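Local coordinates for 4-aminobutyrate transaminase (Acinetobacter baumannii, PDB 6WOP) that catalyses the pyridoxal-phosphate-dependent transfer of the amino group of 4-aminobutyrate to 2-oxoglutarate, as a class-III aminotransferase, at the interface of chains A and B and the interface of chains A and C. Sequence-based numbering; all coordinates share one arbitrary frame. Chains: chain A/B/C, 4-aminobutyrate transaminase.

Contact 1: the interface of chains A and B. Residues chain A 190, 193-194; chain B 151-152, 386.
B:Lys386 reaches across to the C-terminal end of helix 181-194 of chain A and brings its amino nitrogen NZ up to the carboxylate of A:Asp190. The charge pairing is loose: NZ of B:Lys386 stands 3.7 Å from OD1 of A:Asp190, a long salt bridge in which the two side chains cross at about a right angle. The lysine is stretched to its full length, with CG anti to its backbone N (chi1 179°), and this carries the charge to the helix.

Water does much of the bonding. One molecule is shared by NZ of B:Lys386, at 2.7 Å, OD1 of A:Asp190 and, more distantly, the hydroxyl OG of A:Ser193. A second lies 2.8 Å from NZ of B:Lys386 and 2.7 Å from the carboxylate oxygen OE2 of A:Glu194, so the two acids are both tied to the same lysine nitrogen through solvent.

Van der Waals packing is thin. CE of B:Lys386 passes alongside the A:Ser193 side chain, 3.4 Å from OG. Farther along, the backbone of B:Gly151 and B:Lys152 lies against the helix end, and the carbonyl O of B:Gly151 sits 3.5 Å from CG of A:Glu194.

The patch is thus a small, hydrated polar contact at a two-fold interface. The lysine and its waters link a chain B loop to the end of helix 181-194 and may help hold the two subunits together, if this interface is a biological one.

Contact 2: the interface of chains A and C. Residues chain A 12, 22-24, 26-27; chain C 79-81, 83, 88.
Two backbone hydrogen bonds join A:Met23 and A:Cys24 to C:Gln80 and C:Val81: N of A:Met23 donates to O of C:Gln80 at 2.7 Å, from 37° out of the carbonyl plane, while N of A:Cys24 meets O of C:Val81 at 2.8 Å, almost in line with that C=O bond.

Beside this pairing, C:Pro83 is the main wedge. Its CG lies over one face of the A:Tyr27 ring, 3.9 Å from the centroid and displaced toward the rim on the CE2 side, a CH-pi contact with the two side chains roughly perpendicular. A:Tyr27 has CG anti to its carbonyl carbon (chi1 -72°), the setting in which its ring face meets the proline. The same pyrrolidine ring is touched from another direction by CG1 of A:Val22, 3.6 Å from CG of C:Pro83, and CD of C:Pro83 rests 3.3 Å from the carbonyl O of A:Trp26.

A:Val22 works with both of its branches. With CG1 anti to the backbone N (chi1 170°) and turned to the proline, CG2 is directed at C:Tyr79, where it sits above the ring plane just past the rim, 3.5 Å from CE2. The phenol end of that tyrosine runs antiparallel past A:Lys12, whose aliphatic CD lies 3.6 Å from OH of C:Tyr79. Nearer the backbone of helix 4-15, both methyls of C:Val88 lean on A:Lys12, meeting it at about a right angle. On the far flank A:Met23 and C:Val81 run side by side, with CE of the methionine 4.0 Å from CG1 of the valine.

The backbone pairing would set the register of the two segments, and the apolar packing around C:Pro83 backs it, anchoring the N-terminal region of chain A on chain C. Class-III aminotransferases are typically built from dimers, and this two-fold contact plausibly lies within one.

Contact 1: the interface of chains A and B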
ATOM      1  N   ASP A 190      -3.933  20.380   6.766  1.00 25.29           N
ATOM      2  CA  ASP A 190      -5.064  19.449   6.710  1.00 25.26           C
ATOM      3  C   ASP A 190      -4.572  18.028   6.427  1.00 21.37           C
ATOM      4  O   ASP A 190      -5.172  17.055   6.878  1.00 18.20           O
ATOM      5  CB  ASP A 190      -6.057  19.882   5.613  1.00 22.55           C
ATOM      6  CG  ASP A 190      -6.820  21.174   5.952  1.00 24.86           C
ATOM      7  OD1 ASP A 190      -6.786  21.660   7.141  1.00 24.30           O
ATOM      8  OD2 ASP A 190      -7.477  21.715   5.012  1.00 24.99           O
ATOM      9  N   SER A 193      -3.650  16.723   9.598  1.00 18.95           N
ATOM     10  CA  SER A 193      -4.804  16.514  10.457  1.00 26.49           C
ATOM     11  C   SER A 193      -5.626  15.310  10.034  1.00 20.70           C
ATOM     12  O   SER A 193      -6.360  14.778  10.853  1.00 20.32           O
ATOM     13  CB  SER A 193      -5.746  17.733  10.452  1.00 34.50           C
ATOM     14  OG  SER A 193      -5.115  18.868  10.985  1.00 41.82           O
ATOM     15  N   GLU A 194      -5.605  14.956   8.758  1.00 20.13           N
ATOM     16  CA  GLU A 194      -6.558  14.016   8.174  1.00 20.24           C
ATOM     17  C   GLU A 194      -5.940  12.741   7.639  1.00 19.00           C
ATOM     18  O   GLU A 194      -6.615  11.697   7.680  1.00 18.18           O
ATOM     19  CB  GLU A 194      -7.334  14.686   7.016  1.00 18.53           C
ATOM     20  CG  GLU A 194      -8.131  15.937   7.546  1.00 20.17           C
ATOM     21  CD  GLU A 194      -8.674  16.827   6.426  1.00 24.38           C
ATOM     22  OE1 GLU A 194      -8.493  16.499   5.230  1.00 23.88           O
ATOM     23  OE2 GLU A 194      -9.263  17.859   6.757  1.00 23.83           O
TER
ATOM     24  N   GLY B 151     -11.016  11.011   9.071  1.00 15.86           N
ATOM     25  CA  GLY B 151     -10.302  12.206   8.633  1.00 15.55           C
ATOM     26  C   GLY B 151      -9.795  12.983   9.825  1.00 16.99           C
ATOM     27  O   GLY B 151      -9.955  14.195   9.921  1.00 18.71           O
ATOM     28  N   LYS B 152      -9.234  12.282  10.775  1.00 15.46           N
ATOM     29  CA  LYS B 152      -8.646  12.883  11.939  1.00 16.83           C
ATOM     30  C   LYS B 152      -7.497  11.990  12.371  1.00 22.25           C
ATOM     31  O   LYS B 152      -7.700  10.897  12.737  1.00 21.40           O
ATOM     32  CB  LYS B 152      -9.710  13.062  13.020  1.00 22.08           C
ATOM     33  CG  LYS B 152      -9.242  13.768  14.264  1.00 29.00           C
ATOM     34  CD  LYS B 152     -10.383  14.280  15.113  1.00 35.89           C
ATOM     35  CE  LYS B 152      -9.951  14.666  16.522  1.00 41.25           C
ATOM     36  NZ  LYS B 152     -11.102  15.230  17.271  1.00 40.70           N
ATOM     37  N   LYS B 386     -12.783  18.892  15.687  1.00 28.98           N
ATOM     38  CA  LYS B 386     -11.353  18.891  15.445  1.00 30.67           C
ATOM     39  C   LYS B 386     -10.617  19.556  16.599  1.00 32.84           C
ATOM     40  O   LYS B 386      -9.516  19.135  16.961  1.00 30.76           O
ATOM     41  CB  LYS B 386     -11.054  19.623  14.118  1.00 30.09           C
ATOM     42  CG  LYS B 386      -9.539  19.707  13.763  1.00 31.89           C
ATOM     43  CD  LYS B 386      -9.376  20.420  12.432  1.00 33.35           C
ATOM     44  CE  LYS B 386      -7.929  20.548  12.048  1.00 35.31           C
ATOM     45  NZ  LYS B 386      -7.823  21.030  10.652  1.00 36.69           N
TER
HETATM   46  O   HOH W   1      -8.931  18.856   9.214  1.00 24.97           O
HETATM   47  O   HOH W   2      -5.400  21.717   9.622  1.00 35.67           O

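Contact 2: the interface of chains A and C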
ATOM      1  N   LYS A  12       6.330   3.986 -37.858  1.00 24.86           N
ATOM      2  CA  LYS A  12       6.259   4.246 -36.415  1.00 21.22           C
ATOM      3  C   LYS A  12       5.078   3.532 -35.791  1.00 20.47           C
ATOM      4  O   LYS A  12       5.191   2.904 -34.727  1.00 21.21           O
ATOM      5  CB  LYS A  12       6.149   5.736 -36.150  1.00 20.09           C
ATOM      6  CG  LYS A  12       6.171   6.094 -34.641  1.00 27.13           C
ATOM      7  CD  LYS A  12       6.040   7.631 -34.482  1.00 28.76           C
ATOM      8  CE  LYS A  12       4.659   7.962 -33.961  1.00 35.84           C
ATOM      9  NZ  LYS A  12       4.054   9.026 -34.783  1.00 37.05           N
ATOM     10  N   VAL A  22       3.675  11.304 -29.453  1.00 29.36           N
ATOM     11  CA  VAL A  22       4.730  12.050 -30.141  1.00 27.15           C
ATOM     12  C   VAL A  22       4.112  13.326 -30.695  1.00 27.00           C
ATOM     13  O   VAL A  22       3.094  13.268 -31.398  1.00 23.25           O
ATOM     14  CB  VAL A  22       5.406  11.198 -31.231  1.00 24.26           C
ATOM     15  CG1 VAL A  22       6.268  12.066 -32.013  1.00 21.76           C
ATOM     16  CG2 VAL A  22       6.253  10.069 -30.579  1.00 22.14           C
ATOM     17  N   MET A  23       4.696  14.480 -30.358  1.00 27.56           N
ATOM     18  CA  MET A  23       4.046  15.726 -30.734  1.00 28.62           C
ATOM     19  C   MET A  23       4.309  16.118 -32.185  1.00 26.38           C
ATOM     20  O   MET A  23       3.367  16.447 -32.905  1.00 26.21           O
ATOM     21  CB  MET A  23       4.442  16.877 -29.803  1.00 32.07           C
ATOM     22  CG  MET A  23       3.632  18.221 -30.075  1.00 41.75           C
ATOM     23  SD  MET A  23       4.666  19.686 -29.853  1.00 49.91           S
ATOM     24  CE  MET A  23       5.307  19.206 -28.296  1.00 50.66           C
ATOM     25  N   CYS A  24       5.564  16.160 -32.623  1.00 23.41           N
ATOM     26  CA  CYS A  24       5.824  16.668 -33.973  1.00 26.61           C
ATOM     27  C   CYS A  24       5.562  15.565 -34.999  1.00 28.09           C
ATOM     28  O   CYS A  24       5.912  14.403 -34.790  1.00 24.65           O
ATOM     29  CB  CYS A  24       7.273  17.154 -34.112  1.00 25.55           C
ATOM     30  SG  CYS A  24       7.596  18.765 -33.442  1.00 28.61           S
ATOM     31  N   TRP A  26       6.935  15.667 -37.968  1.00 26.79           N
ATOM     32  CA  TRP A  26       8.153  15.621 -38.737  1.00 24.35           C
ATOM     33  C   TRP A  26       9.262  15.067 -37.851  1.00 22.98           C
ATOM     34  O   TRP A  26       9.102  14.957 -36.631  1.00 22.35           O
ATOM     35  CB  TRP A  26       8.475  17.022 -39.240  1.00 25.90           C
ATOM     36  CG  TRP A  26       8.523  18.054 -38.182  1.00 26.66           C
ATOM     37  CD1 TRP A  26       7.486  18.841 -37.728  1.00 28.97           C
ATOM     38  CD2 TRP A  26       9.686  18.456 -37.445  1.00 26.15           C
ATOM     39  NE1 TRP A  26       7.950  19.732 -36.781  1.00 28.54           N
ATOM     40  CE2 TRP A  26       9.292  19.498 -36.570  1.00 25.47           C
ATOM     41  CE3 TRP A  26      11.030  18.063 -37.474  1.00 25.71           C
ATOM     42  CZ2 TRP A  26      10.190  20.129 -35.710  1.00 27.71           C
ATOM     43  CZ3 TRP A  26      11.931  18.686 -36.600  1.00 26.58           C
ATOM     44  CH2 TRP A  26      11.503  19.715 -35.733  1.00 25.61           C
ATOM     45  N   TYR A  27      10.364  14.654 -38.476  1.00 23.47           N
ATOM     46  CA  TYR A  27      11.420  13.920 -37.767  1.00 23.73           C
ATOM     47  C   TYR A  27      12.709  14.741 -37.782  1.00 23.42           C
ATOM     48  O   TYR A  27      13.009  15.392 -38.786  1.00 25.14           O
ATOM     49  CB  TYR A  27      11.685  12.546 -38.426  1.00 23.04           C
ATOM     50  CG  TYR A  27      10.574  11.592 -38.183  1.00 26.11           C
ATOM     51  CD1 TYR A  27       9.317  11.739 -38.814  1.00 26.74           C
ATOM     52  CD2 TYR A  27      10.751  10.559 -37.292  1.00 22.87           C
ATOM     53  CE1 TYR A  27       8.260  10.850 -38.527  1.00 27.37           C
ATOM     54  CE2 TYR A  27       9.683   9.653 -37.000  1.00 21.13           C
ATOM     55  CZ  TYR A  27       8.464   9.804 -37.631  1.00 25.01           C
ATOM     56  OH  TYR A  27       7.460   8.900 -37.290  1.00 26.25           O
TER
ATOM     57  N   TYR C  79      12.172  12.393 -27.641  1.00 18.34           N
ATOM     58  CA  TYR C  79      11.420  11.722 -28.690  1.00 17.83           C
ATOM     59  C   TYR C  79       9.941  12.116 -28.678  1.00 16.88           C
ATOM     60  O   TYR C  79       9.314  12.225 -29.733  1.00 18.79           O
ATOM     61  CB  TYR C  79      11.605  10.218 -28.540  1.00 19.90           C
ATOM     62  CG  TYR C  79      10.869   9.377 -29.547  1.00 15.49           C
ATOM     63  CD1 TYR C  79      11.390   9.118 -30.813  1.00 16.19           C
ATOM     64  CD2 TYR C  79       9.660   8.780 -29.190  1.00 20.84           C
ATOM     65  CE1 TYR C  79      10.682   8.299 -31.757  1.00 18.36           C
ATOM     66  CE2 TYR C  79       8.950   7.964 -30.070  1.00 20.74           C
ATOM     67  CZ  TYR C  79       9.474   7.719 -31.357  1.00 18.45           C
ATOM     68  OH  TYR C  79       8.751   6.925 -32.232  1.00 22.38           O
ATOM     69  N   GLN C  80       9.332  12.283 -27.488  1.00 17.11           N
ATOM     70  CA  GLN C  80       7.912  12.609 -27.497  1.00 23.31           C
ATOM     71  C   GLN C  80       7.622  14.021 -27.982  1.00 21.99           C
ATOM     72  O   GLN C  80       6.450  14.333 -28.275  1.00 21.91           O
ATOM     73  CB  GLN C  80       7.294  12.412 -26.108  1.00 27.10           C
ATOM     74  CG  GLN C  80       7.940  13.185 -25.052  1.00 35.38           C
ATOM     75  CD  GLN C  80       7.735  12.512 -23.711  1.00 44.06           C
ATOM     76  OE1 GLN C  80       8.011  11.310 -23.547  1.00 45.62           O
ATOM     77  NE2 GLN C  80       7.215  13.264 -22.763  1.00 46.33           N
ATOM     78  N   VAL C  81       8.642  14.852 -28.102  1.00 19.92           N
ATOM     79  CA  VAL C  81       8.447  16.139 -28.731  1.00 20.42           C
ATOM     80  C   VAL C  81       8.731  15.991 -30.217  1.00 20.53           C
ATOM     81  O   VAL C  81       7.848  16.234 -31.057  1.00 20.66           O
ATOM     82  CB  VAL C  81       9.357  17.202 -28.102  1.00 18.07           C
ATOM     83  CG1 VAL C  81       9.252  18.553 -28.888  1.00 17.43           C
ATOM     84  CG2 VAL C  81       8.984  17.404 -26.631  1.00 18.82           C
ATOM     85  N   PRO C  83      10.388  13.274 -32.946  1.00 19.11           N
ATOM     86  CA  PRO C  83      10.876  11.914 -33.080  1.00 17.99           C
ATOM     87  C   PRO C  83      12.017  11.876 -34.088  1.00 17.16           C
ATOM     88  O   PRO C  83      12.322  12.867 -34.767  1.00 20.64           O
ATOM     89  CB  PRO C  83       9.614  11.162 -33.570  1.00 21.73           C
ATOM     90  CG  PRO C  83       8.920  12.169 -34.388  1.00 21.64           C
ATOM     91  CD  PRO C  83       9.143  13.502 -33.699  1.00 23.23           C
ATOM     92  N   VAL C  88      12.655   4.408 -34.534  1.00 13.75           N
ATOM     93  CA  VAL C  88      11.722   3.505 -35.206  1.00 17.43           C
ATOM     94  C   VAL C  88      12.495   2.343 -35.831  1.00 20.14           C
ATOM     95  O   VAL C  88      12.072   1.191 -35.798  1.00 18.51           O
ATOM     96  CB  VAL C  88      10.937   4.293 -36.266  1.00 20.74           C
ATOM     97  CG1 VAL C  88       9.956   3.352 -37.080  1.00 16.26           C
ATOM     98  CG2 VAL C  88      10.136   5.413 -35.600  1.00 21.89           C
TER

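About 46 Å separates the C-alpha centres of contact 1 and contact 2, and they have no residue in common. Chain A takes part in both, offering the end of helix 181-194 to chain B in contact 1, and helix 4-15 with the loop that follows it to chain C in contact 2. One subunit therefore bridges two neighbours, each across its own two-fold interface. A tetramer assembled from two kinds of two-fold contact fits the four copies of the deposited assembly, although the two patches alone do not rank one interface above the other.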